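Local coordinates for Poly(A) ribonuclease POP2 (Saccharomyces cerevisiae, PDB 1UOC), which degrades the poly(A) tails of mRNA from the 3' end, probably as a catalytic, divalent-metal-dependent subunit of the CCR4-NOT deadenylase complex, at residues L170-I173 against S178-N181; A276-Q279 against G284-G287. All blocks are in the same frame, centred on the assembly; numbering follows the deposited sequence.

Overall arrangement
Both contacts join segments separated by four residues of the same chain, within the DEDD-type nuclease domain of POP2. Contact 1 lies where the loop after helix 165-174 turns back beside that helix; contact 2 lies in the tail that follows helix 247-264. Their centres are 23 Å apart and their nearest atoms about 13 Å apart, so they do not touch. Contact 1 is nearer the chemistry: its helix also carries Asp-166, a predicted ligand of the catalytic metal, whose side chain is about 10 Å from that of Ile-171. The Ile-171 side chain is also about 3 Å from a bound xenon atom. Contact 2 lies on the surface, away from the annotated sites.

Contact 1 of 2, residues L170-I173 against S178-N181; sequences LINI and SMPN
Met-179, in the loop after helix 165-174, lays its side chain across Ile-171 and Asn-172 on the last turn of that helix, meeting each at about a right angle. Its chain is folded rather than extended, bent at chi2 (-78°) and again at chi3 (-83°): CG lies against the Asn-172 amide, while the sulfur turns toward the Ile-171 branch. SD rests 4.0 Å from Ile-171 CG2, an apolar touch by the short methyl branch. The same CG2 methyl reaches Pro-180 CD at 4.3 Å, so it meets both thioether and proline ring. Asn-172 points CG anti to its own backbone N (chi1 -168°), which brings the amide up to the Met-179 side chain. There ND2 comes to 3.0 Å from Met-179 CG, closer than a nitrogen and a methylene carbon normally pack, so the exact placing of this amide is doubtful. The broader overlap is firmer: Asn-172 CG lies 3.7 Å from Met-179 CG. Met-179 also touches Met-69 and Arg-70, so the loop between helices 165-174 and 183-193 packs on helix 61-73 too. Ile-171 packs on Trp-189, Val-190 and Tyr-193 of helix 183-193 and touches the bound xenon, consistent with an apolar site. With an alanine here the thioether would be gone, and a gap would probably open beside Ile-171 CG2, leaving the Asn-172 amide freer to turn. No hydrogen bond or salt bridge spans the two segments; dispersion and shape hold the loop to the helix end, the amide packed against the methionine methylene.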
loop_
_atom_site.group_PDB
_atom_site.type_symbol
_atom_site.label_atom_id
_atom_site.label_comp_id
_atom_site.label_asym_id
_atom_site.label_seq_id
_atom_site.Cartn_x
_atom_site.Cartn_y
_atom_site.Cartn_z
ATOM N N LEU A 170 -0.782 -8.873 3.895
ATOM C CA LEU A 170 -1.139 -9.431 2.590
ATOM C C LEU A 170 -0.783 -10.907 2.490
ATOM O O LEU A 170 -1.619 -11.733 2.122
ATOM C CB LEU A 170 -0.441 -8.673 1.454
ATOM C CG LEU A 170 -1.213 -7.523 0.804
ATOM C CD1 LEU A 170 -0.458 -7.008 -0.418
ATOM C CD2 LEU A 170 -2.592 -8.019 0.394
ATOM N N ILE A 171 0.467 -11.233 2.810
ATOM C CA ILE A 171 0.929 -12.611 2.770
ATOM C C ILE A 171 0.098 -13.461 3.726
ATOM O O ILE A 171 -0.239 -14.599 3.422
ATOM C CB ILE A 171 2.436 -12.712 3.166
ATOM C CG1 ILE A 171 3.264 -13.123 1.952
ATOM C CG2 ILE A 171 2.638 -13.731 4.294
ATOM C CD1 ILE A 171 4.701 -13.411 2.286
ATOM N N ASN A 172 -0.228 -12.897 4.882
ATOM C CA ASN A 172 -1.001 -13.605 5.897
ATOM C C ASN A 172 -2.385 -14.038 5.405
ATOM O O ASN A 172 -2.878 -15.108 5.769
ATOM C CB ASN A 172 -1.160 -12.724 7.135
ATOM C CG ASN A 172 -1.701 -13.488 8.324
ATOM O OD1 ASN A 172 -2.417 -12.935 9.157
ATOM N ND2 ASN A 172 -1.350 -14.762 8.416
ATOM N N ILE A 173 -3.013 -13.199 4.587
ATOM C CA ILE A 173 -4.337 -13.510 4.063
ATOM C C ILE A 173 -4.245 -14.347 2.793
ATOM O O ILE A 173 -5.019 -15.285 2.600
ATOM C CB ILE A 173 -5.150 -12.230 3.767
ATOM C CG1 ILE A 173 -4.455 -11.387 2.700
ATOM C CG2 ILE A 173 -5.316 -11.425 5.034
ATOM C CD1 ILE A 173 -5.248 -10.159 2.272
ATOM N N SER A 178 -1.051 -19.833 7.250
ATOM C CA SER A 178 0.170 -20.486 7.706
ATOM C C SER A 178 1.352 -19.535 7.546
ATOM O O SER A 178 2.221 -19.734 6.696
ATOM C CB SER A 178 0.420 -21.765 6.894
ATOM O OG SER A 178 -0.634 -22.701 7.055
ATOM N N MET A 179 1.366 -18.490 8.365
ATOM C CA MET A 179 2.423 -17.488 8.338
ATOM C C MET A 179 3.800 -18.118 8.472
ATOM O O MET A 179 3.977 -19.079 9.219
ATOM C CB MET A 179 2.221 -16.496 9.482
ATOM C CG MET A 179 1.534 -15.215 9.076
ATOM S SD MET A 179 2.658 -14.088 8.236
ATOM C CE MET A 179 3.450 -13.328 9.639
ATOM N N PRO A 180 4.793 -17.597 7.733
ATOM C CA PRO A 180 6.150 -18.142 7.816
ATOM C C PRO A 180 6.632 -18.112 9.265
ATOM O O PRO A 180 5.974 -17.524 10.126
ATOM C CB PRO A 180 6.941 -17.219 6.901
ATOM C CG PRO A 180 5.950 -16.952 5.818
ATOM C CD PRO A 180 4.683 -16.661 6.602
ATOM N N ASN A 181 7.783 -18.724 9.526
ATOM C CA ASN A 181 8.300 -18.799 10.889
ATOM C C ASN A 181 9.572 -17.996 11.157
ATOM O O ASN A 181 10.055 -17.945 12.286
ATOM C CB ASN A 181 8.522 -20.271 11.246
ATOM C CG ASN A 181 8.380 -20.536 12.725
ATOM O OD1 ASN A 181 9.208 -20.104 13.525
ATOM N ND2 ASN A 181 7.318 -21.245 13.101
#

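Contact 2 of 2, residues A276-Q279 against G284-G287; sequences AKYQ and GIDG
The Tyr-278 ring presents one face to Ile-285, whose CD1 methyl stands over it in a CH-pi contact, 3.5 Å from the ring centroid and 17° off the ring normal. The methyl is displaced toward the phenol end, where CZ is the closest ring atom at 3.4 Å from Ile-285 CD1, and Ile-285 CB follows at 3.9 Å from Tyr-278 CE2. Elsewhere round the ring, Phe-269 meets it with the planes at about 65°, and Leu-202 and Ile-206 of helix 200-207 touch the tyrosine. Lys-277 completes the seat of the methyl: its chain is extended throughout, with CG anti to the backbone N (chi1 -178°), and passes Ile-285 at about a right angle. Lys-277 CE lies 3.6 Å from Ile-285 CD1, which thus sits in the corner between aromatic face and aliphatic chain. The backbone joins in as well, with Lys-277 O 3.6 Å from the same CD1. The CD1 methyl makes the closest approaches of this surface contact, with CB behind it. With no hydrogen bond across the segments, the C-terminal tail is held here by CH-pi attraction and dispersion, and the lysine lends its hydrocarbon part while its ammonium group continues past the isoleucine.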
loop_
_atom_site.group_PDB
_atom_site.type_symbol
_atom_site.label_atom_id
_atom_site.label_comp_id
_atom_site.label_asym_id
_atom_site.label_seq_id
_atom_site.Cartn_x
_atom_site.Cartn_y
_atom_site.Cartn_z
ATOM N N ALA A 276 16.374 0.428 -9.006
ATOM C CA ALA A 276 16.220 -1.017 -9.060
ATOM C C ALA A 276 17.082 -1.736 -8.041
ATOM O O ALA A 276 16.726 -2.819 -7.577
ATOM C CB ALA A 276 16.539 -1.521 -10.456
ATOM N N LYS A 277 18.211 -1.135 -7.694
ATOM C CA LYS A 277 19.122 -1.728 -6.722
ATOM C C LYS A 277 18.370 -2.065 -5.436
ATOM O O LYS A 277 18.754 -2.967 -4.698
ATOM C CB LYS A 277 20.260 -0.753 -6.420
ATOM C CG LYS A 277 21.313 -1.260 -5.443
ATOM C CD LYS A 277 22.265 -0.119 -5.079
ATOM C CE LYS A 277 23.298 -0.530 -4.036
ATOM N NZ LYS A 277 24.021 0.656 -3.477
ATOM N N TYR A 278 17.293 -1.338 -5.169
ATOM C CA TYR A 278 16.510 -1.590 -3.968
ATOM C C TYR A 278 15.190 -2.316 -4.207
ATOM O O TYR A 278 14.341 -2.387 -3.323
ATOM C CB TYR A 278 16.260 -0.287 -3.217
ATOM C CG TYR A 278 17.460 0.165 -2.433
ATOM C CD1 TYR A 278 18.537 0.788 -3.060
ATOM C CD2 TYR A 278 17.541 -0.078 -1.069
ATOM C CE1 TYR A 278 19.671 1.154 -2.337
ATOM C CE2 TYR A 278 18.661 0.285 -0.335
ATOM C CZ TYR A 278 19.725 0.898 -0.971
ATOM O OH TYR A 278 20.836 1.239 -0.235
ATOM N N GLN A 279 15.017 -2.857 -5.400
ATOM C CA GLN A 279 13.813 -3.620 -5.700
ATOM C C GLN A 279 13.782 -4.768 -4.700
ATOM O O GLN A 279 14.827 -5.306 -4.338
ATOM C CB GLN A 279 13.878 -4.178 -7.134
ATOM C CG GLN A 279 12.633 -4.908 -7.601
ATOM C CD GLN A 279 12.467 -6.262 -6.944
ATOM O OE1 GLN A 279 11.414 -6.567 -6.370
ATOM N NE2 GLN A 279 13.505 -7.092 -7.025
ATOM N N GLY A 284 16.320 -3.699 4.416
ATOM C CA GLY A 284 17.667 -3.207 4.193
ATOM C C GLY A 284 18.436 -4.015 3.166
ATOM O O GLY A 284 18.278 -5.227 3.052
ATOM N N ILE A 285 19.283 -3.332 2.412
ATOM C CA ILE A 285 20.074 -3.974 1.377
ATOM C C ILE A 285 21.098 -4.918 2.021
ATOM O O ILE A 285 21.515 -4.708 3.161
ATOM C CB ILE A 285 20.764 -2.877 0.511
ATOM C CG1 ILE A 285 20.826 -3.316 -0.951
ATOM C CG2 ILE A 285 22.151 -2.559 1.046
ATOM C CD1 ILE A 285 20.880 -2.146 -1.921
ATOM N N ASP A 286 21.480 -5.972 1.309
ATOM C CA ASP A 286 22.453 -6.920 1.841
ATOM C C ASP A 286 23.718 -6.150 2.242
ATOM O O ASP A 286 24.309 -5.444 1.420
ATOM C CB ASP A 286 22.808 -7.962 0.780
ATOM C CG ASP A 286 22.950 -9.356 1.359
ATOM O OD1 ASP A 286 23.135 -9.476 2.588
ATOM O OD2 ASP A 286 22.884 -10.335 0.584
ATOM N N GLY A 287 24.120 -6.273 3.504
ATOM C CA GLY A 287 25.312 -5.577 3.971
ATOM C C GLY A 287 25.041 -4.426 4.927
ATOM O O GLY A 287 25.953 -3.913 5.583
#